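Local coordinates for protein aminoacyltransferase FemA (Staphylococcus aureus, PDB 1LRZ) that adds the second and third glycines of the pentaglycine bridge in staphylococcal peptidoglycan, taking them from glycyl-tRNA, at residues F67-S72 / C102-I107; G139-G144 / I398-K403; P312-F317 / G330-A335; V238-I243 / G308-I313; M18-F23 / N321-V326. One frame throughout, in Å; residues are numbered along the deposited sequence.

Interaction 1 (F67-S72 / C102-I107); sequences FKYFYS and CLYLHI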
# COMPACT_ATOMS: atom_id res chain seq x y z
N PHE A 67 -14.20 25.84 20.09
CA PHE A 67 -13.36 24.69 20.41
C PHE A 67 -12.68 24.06 19.20
O PHE A 67 -12.82 24.53 18.07
CB PHE A 67 -14.18 23.64 21.15
CG PHE A 67 -14.71 24.11 22.47
CD1 PHE A 67 -15.97 24.69 22.56
CD2 PHE A 67 -13.93 24.00 23.62
CE1 PHE A 67 -16.45 25.16 23.79
CE2 PHE A 67 -14.40 24.48 24.86
CZ PHE A 67 -15.67 25.06 24.93
N LYS A 68 -11.95 22.98 19.45
CA LYS A 68 -11.25 22.30 18.37
C LYS A 68 -11.26 20.79 18.53
O LYS A 68 -11.19 20.25 19.65
CB LYS A 68 -9.79 22.77 18.31
CG LYS A 68 -9.63 24.22 17.90
CD LYS A 68 -8.22 24.67 18.16
CE LYS A 68 -8.04 26.15 17.87
NZ LYS A 68 -6.65 26.55 18.26
N TYR A 69 -11.35 20.11 17.39
CA TYR A 69 -11.31 18.67 17.33
C TYR A 69 -9.85 18.34 17.00
O TYR A 69 -9.36 18.72 15.94
CB TYR A 69 -12.23 18.17 16.21
CG TYR A 69 -11.89 16.80 15.68
CD1 TYR A 69 -11.83 15.70 16.53
CD2 TYR A 69 -11.60 16.61 14.33
CE1 TYR A 69 -11.51 14.44 16.05
CE2 TYR A 69 -11.27 15.34 13.83
CZ TYR A 69 -11.23 14.26 14.70
OH TYR A 69 -10.90 13.01 14.22
N PHE A 70 -9.16 17.67 17.92
CA PHE A 70 -7.76 17.28 17.69
C PHE A 70 -7.69 15.80 17.27
O PHE A 70 -8.33 14.94 17.88
CB PHE A 70 -6.92 17.50 18.96
CG PHE A 70 -6.29 18.87 19.04
CD1 PHE A 70 -7.03 19.98 19.44
CD2 PHE A 70 -4.94 19.06 18.71
CE1 PHE A 70 -6.44 21.25 19.52
CE2 PHE A 70 -4.34 20.32 18.79
CZ PHE A 70 -5.09 21.42 19.19
N TYR A 71 -6.90 15.53 16.23
CA TYR A 71 -6.72 14.18 15.67
C TYR A 71 -5.22 13.83 15.61
O TYR A 71 -4.41 14.63 15.13
CB TYR A 71 -7.36 14.14 14.27
CG TYR A 71 -7.16 12.83 13.52
CD1 TYR A 71 -7.48 11.61 14.10
CD2 TYR A 71 -6.62 12.83 12.22
CE1 TYR A 71 -7.27 10.41 13.42
CE2 TYR A 71 -6.41 11.63 11.53
CZ TYR A 71 -6.73 10.43 12.14
OH TYR A 71 -6.49 9.25 11.48
N SER A 72 -4.85 12.63 16.08
CA SER A 72 -3.43 12.22 16.08
C SER A 72 -2.86 11.66 14.78
O SER A 72 -1.69 11.26 14.73
CB SER A 72 -3.18 11.20 17.21
OG SER A 72 -3.81 9.96 16.92
N CYS A 102 -9.26 22.43 23.10
CA CYS A 102 -9.71 21.18 22.53
C CYS A 102 -11.05 20.79 23.14
O CYS A 102 -11.25 20.93 24.35
CB CYS A 102 -8.67 20.09 22.80
SG CYS A 102 -9.16 18.46 22.21
N LEU A 103 -11.96 20.30 22.30
CA LEU A 103 -13.26 19.82 22.76
C LEU A 103 -13.12 18.33 23.03
O LEU A 103 -13.63 17.81 24.03
CB LEU A 103 -14.33 20.04 21.69
CG LEU A 103 -15.67 19.36 22.01
CD1 LEU A 103 -16.19 19.83 23.37
CD2 LEU A 103 -16.67 19.68 20.90
N TYR A 104 -12.45 17.63 22.11
CA TYR A 104 -12.19 16.20 22.27
C TYR A 104 -10.98 15.80 21.43
O TYR A 104 -10.74 16.36 20.36
CB TYR A 104 -13.41 15.34 21.91
CG TYR A 104 -13.79 15.27 20.45
CD1 TYR A 104 -13.60 14.10 19.71
CD2 TYR A 104 -14.41 16.35 19.83
CE1 TYR A 104 -14.04 14.01 18.38
CE2 TYR A 104 -14.85 16.28 18.51
CZ TYR A 104 -14.66 15.11 17.79
OH TYR A 104 -15.11 15.05 16.49
N LEU A 105 -10.20 14.86 21.97
CA LEU A 105 -8.98 14.37 21.34
C LEU A 105 -9.20 12.95 20.83
O LEU A 105 -9.59 12.05 21.59
CB LEU A 105 -7.84 14.40 22.36
CG LEU A 105 -6.53 13.67 22.03
CD1 LEU A 105 -5.92 14.21 20.75
CD2 LEU A 105 -5.57 13.84 23.21
N HIS A 106 -8.94 12.76 19.54
CA HIS A 106 -9.13 11.49 18.87
C HIS A 106 -7.78 10.88 18.46
O HIS A 106 -7.02 11.49 17.71
CB HIS A 106 -10.00 11.74 17.62
CG HIS A 106 -10.18 10.55 16.74
ND1 HIS A 106 -10.67 10.66 15.45
CD2 HIS A 106 -9.94 9.24 16.94
CE1 HIS A 106 -10.71 9.46 14.90
NE2 HIS A 106 -10.27 8.58 15.78
N ILE A 107 -7.48 9.69 18.98
CA ILE A 107 -6.23 9.01 18.63
C ILE A 107 -6.49 7.64 17.97
O ILE A 107 -7.44 6.94 18.32
CB ILE A 107 -5.32 8.78 19.86
CG1 ILE A 107 -6.03 7.88 20.87
CG2 ILE A 107 -4.95 10.13 20.51
CD1 ILE A 107 -5.13 7.34 21.97
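Tyr69 and His106 both hold CG anti to the backbone N (chi1 157° and 174°), which starts their two rings off on the same face of the parallel strand pair. There Tyr69 OH reaches His106 ND1 at 2.7 Å, a hydrogen bond that either group could donate; ND1 lies in the plane of the Tyr69 ring, at its edge. The far nitrogen of the imidazole, NE2, bonds Asp396, so the ring is held from two atoms. Over one face of the imidazole, toward the rim, comes Tyr71 CD1, 3.6 Å from His106 ND1, while the hydroxyl of Tyr71 goes on to Asp108. Tyr104 completes the row: its ring runs near parallel to that of Tyr69, planes 30° apart, but slid so that they barely overlap. On the other face Phe70 CD1 packs against Cys102 CB at 3.7 Å, with Val97 of helix 83-98 touching both; Lys68, on the same face, leads away to a salt bridge with Glu39. Backbone bonds such as His106 N to Phe70 O, 2.8 Å, join the strands, and a beta bulge shifts the register between the Lys68-Cys102 and Tyr69-Tyr104 pairs. Two parallel neighbours connected through helix 83-98 make this a beta-alpha-beta crossover.

Interaction 2 (G139-G144 / I398-K403); sequences GFEHTG and IKPINK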
# COMPACT_ATOMS: atom_id res chain seq x y z
N GLY A 139 -8.80 8.33 30.50
CA GLY A 139 -9.95 8.99 29.91
C GLY A 139 -10.12 8.82 28.41
O GLY A 139 -11.05 9.36 27.80
N PHE A 140 -9.21 8.06 27.79
CA PHE A 140 -9.31 7.81 26.35
C PHE A 140 -10.23 6.61 26.16
O PHE A 140 -9.83 5.47 26.38
CB PHE A 140 -7.93 7.50 25.74
CG PHE A 140 -7.02 8.70 25.64
CD1 PHE A 140 -6.25 9.10 26.72
CD2 PHE A 140 -6.98 9.44 24.46
CE1 PHE A 140 -5.44 10.24 26.64
CE2 PHE A 140 -6.18 10.57 24.37
CZ PHE A 140 -5.41 10.97 25.45
N GLU A 141 -11.47 6.87 25.75
CA GLU A 141 -12.48 5.83 25.55
C GLU A 141 -12.41 5.16 24.18
O GLU A 141 -12.56 5.81 23.14
CB GLU A 141 -13.87 6.43 25.78
CG GLU A 141 -13.93 7.29 27.04
CD GLU A 141 -15.28 7.96 27.25
OE1 GLU A 141 -15.77 8.63 26.32
OE2 GLU A 141 -15.84 7.81 28.36
N HIS A 142 -12.19 3.85 24.19
CA HIS A 142 -12.10 3.05 22.97
C HIS A 142 -13.45 3.05 22.26
O HIS A 142 -14.48 2.86 22.90
CB HIS A 142 -11.71 1.61 23.33
CG HIS A 142 -11.41 0.75 22.14
ND1 HIS A 142 -11.97 -0.49 21.96
CD2 HIS A 142 -10.57 0.94 21.09
CE1 HIS A 142 -11.49 -1.03 20.85
NE2 HIS A 142 -10.64 -0.18 20.30
N THR A 143 -13.47 3.25 20.94
CA THR A 143 -14.75 3.26 20.23
C THR A 143 -15.25 1.85 19.91
O THR A 143 -16.40 1.68 19.52
CB THR A 143 -14.67 4.08 18.92
OG1 THR A 143 -13.94 3.35 17.92
CG2 THR A 143 -13.97 5.41 19.17
N GLY A 144 -14.41 0.83 20.06
CA GLY A 144 -14.88 -0.52 19.79
C GLY A 144 -14.16 -1.25 18.67
O GLY A 144 -13.37 -0.64 17.93
N ILE A 398 -11.18 8.09 22.03
CA ILE A 398 -11.59 9.48 22.12
C ILE A 398 -11.62 9.95 23.56
O ILE A 398 -12.17 9.28 24.43
CB ILE A 398 -12.99 9.64 21.48
CG1 ILE A 398 -12.87 9.49 19.96
CG2 ILE A 398 -13.61 10.99 21.87
CD1 ILE A 398 -14.20 9.38 19.26
N LYS A 399 -10.99 11.09 23.82
CA LYS A 399 -11.00 11.64 25.16
C LYS A 399 -11.71 12.98 25.11
O LYS A 399 -11.18 13.96 24.58
CB LYS A 399 -9.60 11.84 25.72
CG LYS A 399 -9.64 12.47 27.11
CD LYS A 399 -8.28 12.67 27.73
CE LYS A 399 -8.42 13.15 29.16
NZ LYS A 399 -7.11 13.19 29.84
N PRO A 400 -12.94 13.03 25.64
CA PRO A 400 -13.70 14.28 25.65
C PRO A 400 -13.04 15.23 26.65
O PRO A 400 -12.74 14.81 27.76
CB PRO A 400 -15.08 13.84 26.15
CG PRO A 400 -15.14 12.39 25.79
CD PRO A 400 -13.76 11.91 26.12
N ILE A 401 -12.79 16.48 26.25
CA ILE A 401 -12.17 17.44 27.16
C ILE A 401 -13.24 18.23 27.93
O ILE A 401 -13.10 18.49 29.12
CB ILE A 401 -11.25 18.41 26.40
CG1 ILE A 401 -10.14 17.62 25.69
CG2 ILE A 401 -10.66 19.43 27.38
CD1 ILE A 401 -9.28 16.81 26.63
N ASN A 402 -14.31 18.63 27.23
CA ASN A 402 -15.43 19.33 27.85
C ASN A 402 -16.65 18.45 27.58
O ASN A 402 -17.32 18.58 26.54
CB ASN A 402 -15.63 20.71 27.23
CG ASN A 402 -16.69 21.52 27.97
OD1 ASN A 402 -17.75 21.00 28.33
ND2 ASN A 402 -16.41 22.80 28.19
N LYS A 403 -16.95 17.56 28.52
CA LYS A 403 -18.02 16.59 28.36
C LYS A 403 -19.40 17.10 28.01
O LYS A 403 -20.03 16.57 27.10
CB LYS A 403 -18.08 15.68 29.59
CG LYS A 403 -16.82 14.80 29.71
CD LYS A 403 -16.91 13.80 30.86
CE LYS A 403 -15.60 13.05 31.05
NZ LYS A 403 -15.68 12.05 32.16
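Lys399 runs fully extended past Phe140, and its aliphatic chain meets both that ring and the backbone of Gly139. CB sits over one face of the Phe140 ring, 3.9 Å from the centroid and only 18° off the ring normal, a CH-pi contact; it also touches the carbonyl of Gly139. CG stays with that carbonyl, 3.5 Å from Gly139 O. CD returns to the aromatic ring, 3.9 Å from Phe140 CE1, at the part of the ring remote from the backbone. CE carries the chain onward, and NZ ends in a hydrogen bond to Leu138 O, with a weak one to Ser94. Gly139, at positive phi, is the C-prime residue of the Schellman motif that closes helix 130-137. On the backbone, Glu141 and Ile398 form an antiparallel hydrogen-bonded pair: Glu141 N gives to Ile398 O at 2.8 Å and Ile398 N to Glu141 O at 2.9 Å, each donor standing above the carbonyl plane. Farther out, Thr143 CG2 meets Ile398 CD1 at 4.0 Å. The chemistry is therefore divided along one lysine: methylenes pack on an aromatic face, while the ammonium group probably gains from the carbonyl-rich, partly negative end of the helix.

Interaction 3 (P312-F317 / G330-A335); sequences PISAGF and GGTSNA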
# COMPACT_ATOMS: atom_id res chain seq x y z
N PRO A 312 -2.82 1.41 -21.37
CA PRO A 312 -2.62 1.34 -19.92
C PRO A 312 -3.53 0.22 -19.44
O PRO A 312 -4.69 0.16 -19.85
CB PRO A 312 -3.08 2.71 -19.44
CG PRO A 312 -4.18 3.06 -20.41
CD PRO A 312 -3.60 2.61 -21.75
N ILE A 313 -3.01 -0.68 -18.60
CA ILE A 313 -3.84 -1.79 -18.15
C ILE A 313 -4.04 -1.94 -16.63
O ILE A 313 -4.96 -2.62 -16.19
CB ILE A 313 -3.32 -3.11 -18.72
CG1 ILE A 313 -1.87 -3.34 -18.29
CG2 ILE A 313 -3.41 -3.06 -20.26
CD1 ILE A 313 -1.37 -4.74 -18.61
N SER A 314 -3.18 -1.30 -15.84
CA SER A 314 -3.30 -1.36 -14.39
C SER A 314 -2.43 -0.27 -13.78
O SER A 314 -1.41 0.11 -14.36
CB SER A 314 -2.85 -2.75 -13.89
OG SER A 314 -3.15 -2.94 -12.51
N ALA A 315 -2.83 0.25 -12.63
CA ALA A 315 -2.05 1.30 -11.97
C ALA A 315 -2.26 1.25 -10.47
O ALA A 315 -3.26 0.71 -9.99
CB ALA A 315 -2.44 2.68 -12.51
N GLY A 316 -1.30 1.81 -9.74
CA GLY A 316 -1.38 1.84 -8.30
C GLY A 316 -0.78 3.13 -7.76
O GLY A 316 0.06 3.76 -8.41
N PHE A 317 -1.23 3.51 -6.57
CA PHE A 317 -0.75 4.71 -5.90
C PHE A 317 -0.04 4.19 -4.65
O PHE A 317 -0.68 3.61 -3.77
CB PHE A 317 -1.93 5.59 -5.51
CG PHE A 317 -1.58 7.03 -5.31
CD1 PHE A 317 -1.44 7.88 -6.40
CD2 PHE A 317 -1.41 7.54 -4.03
CE1 PHE A 317 -1.14 9.22 -6.22
CE2 PHE A 317 -1.11 8.89 -3.84
CZ PHE A 317 -0.97 9.73 -4.95
N GLY A 330 -5.53 1.42 -6.12
CA GLY A 330 -5.18 0.95 -7.44
C GLY A 330 -6.38 0.42 -8.20
O GLY A 330 -7.47 0.26 -7.64
N GLY A 331 -6.17 0.14 -9.48
CA GLY A 331 -7.24 -0.38 -10.30
C GLY A 331 -6.67 -1.06 -11.53
O GLY A 331 -5.53 -0.79 -11.93
N THR A 332 -7.47 -1.95 -12.11
CA THR A 332 -7.06 -2.69 -13.30
C THR A 332 -8.19 -2.74 -14.32
O THR A 332 -9.36 -2.90 -13.96
CB THR A 332 -6.64 -4.12 -12.92
OG1 THR A 332 -5.49 -4.06 -12.07
CG2 THR A 332 -6.31 -4.95 -14.16
N SER A 333 -7.86 -2.58 -15.60
CA SER A 333 -8.86 -2.61 -16.65
C SER A 333 -9.49 -4.00 -16.76
O SER A 333 -8.78 -4.99 -16.94
CB SER A 333 -8.23 -2.22 -17.98
OG SER A 333 -9.12 -2.48 -19.06
N ASN A 334 -10.81 -4.07 -16.67
CA ASN A 334 -11.51 -5.35 -16.76
C ASN A 334 -11.29 -6.04 -18.10
O ASN A 334 -11.17 -7.26 -18.17
CB ASN A 334 -13.01 -5.16 -16.56
CG ASN A 334 -13.34 -4.62 -15.18
OD1 ASN A 334 -12.96 -5.21 -14.17
ND2 ASN A 334 -14.05 -3.49 -15.13
N ALA A 335 -11.23 -5.25 -19.17
CA ALA A 335 -11.05 -5.79 -20.51
C ALA A 335 -9.69 -6.42 -20.77
O ALA A 335 -9.56 -7.30 -21.62
CB ALA A 335 -11.32 -4.70 -21.55
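Ser314 OG and Thr332 OG1 lie 2.6 Å apart, the shortest polar bond between these strands, and either hydroxyl could be the donor. Ser314 and Thr332 sit directly opposite each other, a non-hydrogen-bonded antiparallel pair with CA atoms 4.1 Å apart, and both side chains rise from the same face. Thr332 places OG1 beside its backbone N, anti to the carbonyl carbon (chi1 -64°), which turns it to the serine; the methyl branch, CG2, goes instead to Ile313 O at 3.4 Å. Helix 341-355 covers the two hydroxyl residues through Ser342, with Val345 adding to the cover over Ser314. One step along, Ala315 and Gly331 exchange two backbone bonds, Ala315 N to Gly331 O and Gly331 N to Ala315 O, both 3.0 Å. Ala315 directs its methyl to the other face, where Phe204 and Phe207 of helix 201-207 lie. Beyond it Gly316 and Gly330 face each other without side chains, their CA atoms 4.0 Å apart. At the far end Ser333 N reaches Ile313 O at 3.0 Å; the bond is straight at the hydrogen (166°), although the donor stands well above the carbonyl plane. Ile313 and Ser314 both face Ala241 on the next strand, a classic beta bulge. The whole is the open end of a beta hairpin made by strands 310-320 and 325-332, set inside the larger mixed sheet.

Interaction 4 (V238-I243 / G308-I313); sequences VPLAYI and GNELPI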
# COMPACT_ATOMS: atom_id res chain seq x y z
N VAL A 238 3.62 6.25 -8.54
CA VAL A 238 2.40 5.86 -9.24
C VAL A 238 2.75 4.94 -10.41
O VAL A 238 2.75 5.36 -11.57
CB VAL A 238 1.65 7.10 -9.80
CG1 VAL A 238 0.32 6.68 -10.44
CG2 VAL A 238 1.41 8.12 -8.68
N PRO A 239 3.06 3.67 -10.12
CA PRO A 239 3.39 2.77 -11.22
C PRO A 239 2.19 2.48 -12.12
O PRO A 239 1.07 2.32 -11.64
CB PRO A 239 3.89 1.51 -10.50
CG PRO A 239 3.11 1.53 -9.20
CD PRO A 239 3.16 2.99 -8.81
N LEU A 240 2.45 2.43 -13.42
CA LEU A 240 1.44 2.12 -14.43
C LEU A 240 1.95 0.95 -15.26
O LEU A 240 3.05 1.00 -15.82
CB LEU A 240 1.20 3.32 -15.37
CG LEU A 240 0.44 2.92 -16.66
CD1 LEU A 240 -1.03 2.68 -16.33
CD2 LEU A 240 0.58 4.00 -17.75
N ALA A 241 1.16 -0.13 -15.33
CA ALA A 241 1.52 -1.28 -16.15
C ALA A 241 0.88 -0.93 -17.48
O ALA A 241 -0.26 -0.46 -17.52
CB ALA A 241 0.90 -2.56 -15.57
N TYR A 242 1.61 -1.17 -18.57
CA TYR A 242 1.08 -0.83 -19.88
C TYR A 242 1.78 -1.60 -21.00
O TYR A 242 2.78 -2.28 -20.78
CB TYR A 242 1.31 0.66 -20.12
CG TYR A 242 2.77 0.98 -20.29
CD1 TYR A 242 3.36 1.00 -21.56
CD2 TYR A 242 3.60 1.18 -19.18
CE1 TYR A 242 4.73 1.21 -21.72
CE2 TYR A 242 4.97 1.38 -19.32
CZ TYR A 242 5.53 1.40 -20.60
OH TYR A 242 6.89 1.60 -20.76
N ILE A 243 1.23 -1.47 -22.20
CA ILE A 243 1.82 -2.11 -23.36
C ILE A 243 2.07 -1.02 -24.39
O ILE A 243 1.19 -0.22 -24.67
CB ILE A 243 0.86 -3.13 -23.99
CG1 ILE A 243 0.58 -4.27 -23.01
CG2 ILE A 243 1.47 -3.66 -25.30
CD1 ILE A 243 -0.45 -5.28 -23.53
N GLY A 308 -4.55 3.06 -29.65
CA GLY A 308 -3.38 3.91 -29.78
C GLY A 308 -2.16 3.08 -29.45
O GLY A 308 -2.29 1.90 -29.12
N ASN A 309 -0.96 3.66 -29.51
CA ASN A 309 0.23 2.87 -29.24
C ASN A 309 0.47 2.46 -27.79
O ASN A 309 1.20 1.50 -27.54
CB ASN A 309 1.47 3.55 -29.79
CG ASN A 309 2.67 2.62 -29.81
OD1 ASN A 309 3.69 2.90 -29.18
ND2 ASN A 309 2.54 1.51 -30.52
N GLU A 310 -0.11 3.19 -26.83
CA GLU A 310 0.07 2.81 -25.43
C GLU A 310 -1.25 2.40 -24.80
O GLU A 310 -2.19 3.18 -24.73
CB GLU A 310 0.67 3.92 -24.56
CG GLU A 310 0.95 3.39 -23.14
CD GLU A 310 1.48 4.42 -22.15
OE1 GLU A 310 0.69 5.25 -21.64
OE2 GLU A 310 2.69 4.39 -21.88
N LEU A 311 -1.30 1.16 -24.33
CA LEU A 311 -2.49 0.66 -23.68
C LEU A 311 -2.23 0.52 -22.18
O LEU A 311 -1.47 -0.35 -21.75
CB LEU A 311 -2.91 -0.70 -24.24
CG LEU A 311 -4.20 -1.24 -23.61
CD1 LEU A 311 -5.35 -0.30 -23.96
CD2 LEU A 311 -4.50 -2.65 -24.09
N PRO A 312 -2.82 1.41 -21.37
CA PRO A 312 -2.62 1.34 -19.92
C PRO A 312 -3.53 0.22 -19.44
O PRO A 312 -4.69 0.16 -19.85
CB PRO A 312 -3.08 2.71 -19.44
CG PRO A 312 -4.18 3.06 -20.41
CD PRO A 312 -3.60 2.61 -21.75
N ILE A 313 -3.01 -0.68 -18.60
CA ILE A 313 -3.84 -1.79 -18.15
C ILE A 313 -4.04 -1.94 -16.63
O ILE A 313 -4.96 -2.62 -16.19
CB ILE A 313 -3.32 -3.11 -18.72
CG1 ILE A 313 -1.87 -3.34 -18.29
CG2 ILE A 313 -3.41 -3.06 -20.26
CD1 ILE A 313 -1.37 -4.74 -18.61
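Ala241 and Ile313 belong to the tightly packed face of this strand pair. Ile313 CG1 stands between the backbone N and the carbonyl carbon (chi1 59°), which brings it to Ala241, 4.0 Å from CB and 3.4 Å from O. That same carbonyl accepts a nearly straight bond from Ile313 N at 3.0 Å. Next to it Ile243 and Leu311 form a hydrogen-bonded pair, Leu311 N giving to Ile243 O at 2.9 Å and Ile243 N to Leu311 O in return. Their side chains lie on the buried face, under Phe336 and Phe339 of a nearby loop and Tyr248 and Phe245 of helix 245-272. The other face is the more open one: Tyr242, Glu310 and Pro312 are partly exposed, though Leu240 is buried. Tyr242 lays its ring beneath the carboxylate of Glu310: OE2 stands 3.5 Å above the ring plane, offset toward the rim, with ring and carboxylate planes 50° apart. Since carboxylate oxygen and pi face do not attract, the position probably owes more to Arg194, whose NE forms a salt bridge with Glu310 OE2. Leu240 and Pro312 run side by side on this face, CD1 of the leucine 3.7 Å from CB of the proline. These antiparallel neighbours stand at the root of the long helical arm, helices 245-272 and 277-307, a hallmark of FemA that leaves the sheet by one strand and returns by the other.

Interaction 5 (M18-F23 / N321-V326); sequences MPYSHF and NPFEVV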
# COMPACT_ATOMS: atom_id res chain seq x y z
N MET A 18 11.85 4.95 13.24
CA MET A 18 11.03 4.10 14.10
C MET A 18 10.09 3.15 13.38
O MET A 18 9.59 3.45 12.29
CB MET A 18 10.20 4.99 15.05
CG MET A 18 11.01 5.75 16.14
SD MET A 18 11.64 4.63 17.41
CE MET A 18 10.26 4.48 18.45
N PRO A 19 9.83 1.98 13.98
CA PRO A 19 8.91 1.01 13.37
C PRO A 19 7.51 1.54 13.62
O PRO A 19 7.29 2.31 14.56
CB PRO A 19 9.18 -0.27 14.17
CG PRO A 19 9.60 0.25 15.51
CD PRO A 19 10.53 1.39 15.13
N TYR A 20 6.56 1.15 12.78
CA TYR A 20 5.19 1.61 12.91
C TYR A 20 5.04 3.13 12.95
O TYR A 20 4.36 3.69 13.81
CB TYR A 20 4.52 0.96 14.14
CG TYR A 20 4.10 -0.48 13.86
CD1 TYR A 20 3.01 -0.76 13.02
CD2 TYR A 20 4.83 -1.55 14.36
CE1 TYR A 20 2.68 -2.07 12.67
CE2 TYR A 20 4.50 -2.87 14.02
CZ TYR A 20 3.43 -3.12 13.18
OH TYR A 20 3.11 -4.41 12.82
N SER A 21 5.72 3.79 12.04
CA SER A 21 5.60 5.23 11.89
C SER A 21 4.84 5.29 10.57
O SER A 21 5.39 4.98 9.52
CB SER A 21 6.97 5.90 11.77
OG SER A 21 7.81 5.18 10.88
N HIS A 22 3.57 5.66 10.64
CA HIS A 22 2.69 5.72 9.46
C HIS A 22 3.12 6.80 8.47
O HIS A 22 3.80 7.76 8.86
CB HIS A 22 1.25 5.99 9.93
CG HIS A 22 0.20 5.60 8.93
ND1 HIS A 22 -0.75 6.49 8.48
CD2 HIS A 22 -0.11 4.41 8.38
CE1 HIS A 22 -1.60 5.86 7.69
NE2 HIS A 22 -1.24 4.59 7.62
N PHE A 23 2.71 6.67 7.20
CA PHE A 23 3.10 7.65 6.19
C PHE A 23 2.50 9.03 6.49
O PHE A 23 2.92 10.02 5.91
CB PHE A 23 2.72 7.20 4.77
CG PHE A 23 1.24 6.97 4.55
CD1 PHE A 23 0.70 5.68 4.65
CD2 PHE A 23 0.40 8.03 4.25
CE1 PHE A 23 -0.66 5.46 4.44
CE2 PHE A 23 -0.97 7.82 4.03
CZ PHE A 23 -1.50 6.53 4.13
N ASN A 321 8.12 4.77 2.55
CA ASN A 321 8.83 5.29 3.70
C ASN A 321 9.74 4.19 4.21
O ASN A 321 9.59 3.03 3.84
CB ASN A 321 7.83 5.76 4.76
CG ASN A 321 7.01 6.95 4.28
OD1 ASN A 321 7.47 8.10 4.33
ND2 ASN A 321 5.80 6.68 3.78
N PRO A 322 10.71 4.55 5.05
CA PRO A 322 11.64 3.54 5.58
C PRO A 322 10.98 2.32 6.22
O PRO A 322 11.49 1.21 6.10
CB PRO A 322 12.48 4.34 6.58
CG PRO A 322 12.52 5.72 5.95
CD PRO A 322 11.06 5.90 5.54
N PHE A 323 9.86 2.52 6.90
CA PHE A 323 9.20 1.40 7.57
C PHE A 323 8.46 0.44 6.64
O PHE A 323 8.41 -0.76 6.89
CB PHE A 323 8.19 1.93 8.60
CG PHE A 323 7.40 0.86 9.29
CD1 PHE A 323 8.04 -0.17 9.97
CD2 PHE A 323 6.00 0.89 9.29
CE1 PHE A 323 7.31 -1.15 10.66
CE2 PHE A 323 5.26 -0.08 9.97
CZ PHE A 323 5.91 -1.10 10.65
N GLU A 324 7.90 0.96 5.56
CA GLU A 324 7.14 0.09 4.66
C GLU A 324 6.75 0.77 3.36
O GLU A 324 6.77 2.00 3.23
CB GLU A 324 5.85 -0.35 5.36
CG GLU A 324 4.99 0.88 5.75
CD GLU A 324 3.66 0.54 6.44
OE1 GLU A 324 3.05 1.47 7.00
OE2 GLU A 324 3.23 -0.64 6.42
N VAL A 325 6.37 -0.07 2.40
CA VAL A 325 5.85 0.40 1.13
C VAL A 325 4.35 0.10 1.30
O VAL A 325 3.98 -0.98 1.75
CB VAL A 325 6.42 -0.41 -0.05
CG1 VAL A 325 5.59 -0.15 -1.31
CG2 VAL A 325 7.87 0.00 -0.30
N VAL A 326 3.51 1.07 0.96
CA VAL A 326 2.07 0.89 1.10
C VAL A 326 1.34 0.96 -0.23
O VAL A 326 1.50 1.93 -0.97
CB VAL A 326 1.45 1.97 2.02
CG1 VAL A 326 -0.08 1.82 2.04
CG2 VAL A 326 2.00 1.86 3.44
O HOH W 1 8.84 4.96 8.02
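The turn of the hairpin between strands 310-320 and 325-332 meets the loop joining helices 8-16 and 27-35, and Phe323 of the turn is pressed against Pro19 and Tyr20. Phe323 sets CG anti to its backbone N (chi1 177°), and one face of its ring lies under the loop backbone: Tyr20 N stands 3.0 Å above the ring plane, over the centre, with Pro19 C nearer the rim. The tip of the same ring turns to the tyrosine, CZ of Phe323 lying 3.6 Å above the centre of the Tyr20 ring. This is an edge-to-face pair, planes 52° apart, and Tyr20 OH is held beyond it by Arg360. A water bridges a loop side chain and the turn backbone: it donates to Ser21 OG at 3.0 Å and accepts from Phe323 N at 2.9 Å. Farther along, Phe23 CB touches Asn321 ND2 at 3.3 Å, while the OD1 of that asparagine bonds Arg235; Phe23 CD1 rests 4.2 Å from Val326 CG2. Direct polar bonds between loop and turn are absent, so aromatic and apolar contact carries the joint, and one water meets the needs of a peptide N-H that the loop does not bond.

How the interactions relate
Interactions 1 and 2 extend one mixed sheet toward its edge, where strands 102-107 and 397-400 are neighbours. Interaction 1 is buried and combines aromatic rings with a histidine bond, whereas interaction 2, at the edge strand, is a surface contact made by one antiparallel backbone pair and a lysine chain laid over a phenylalanine. Interactions 3 and 4 flank strand 310-320 in the second sheet and share Pro312 and Ile313; one pairs hydroxyls and glycines, the other sets a buried apolar face against a more exposed one that carries a glutamate. Interaction 5, nearer the centre of the chain and at the opposite end of the hairpin from interaction 3, has ring packing and water where the others have strand pairing.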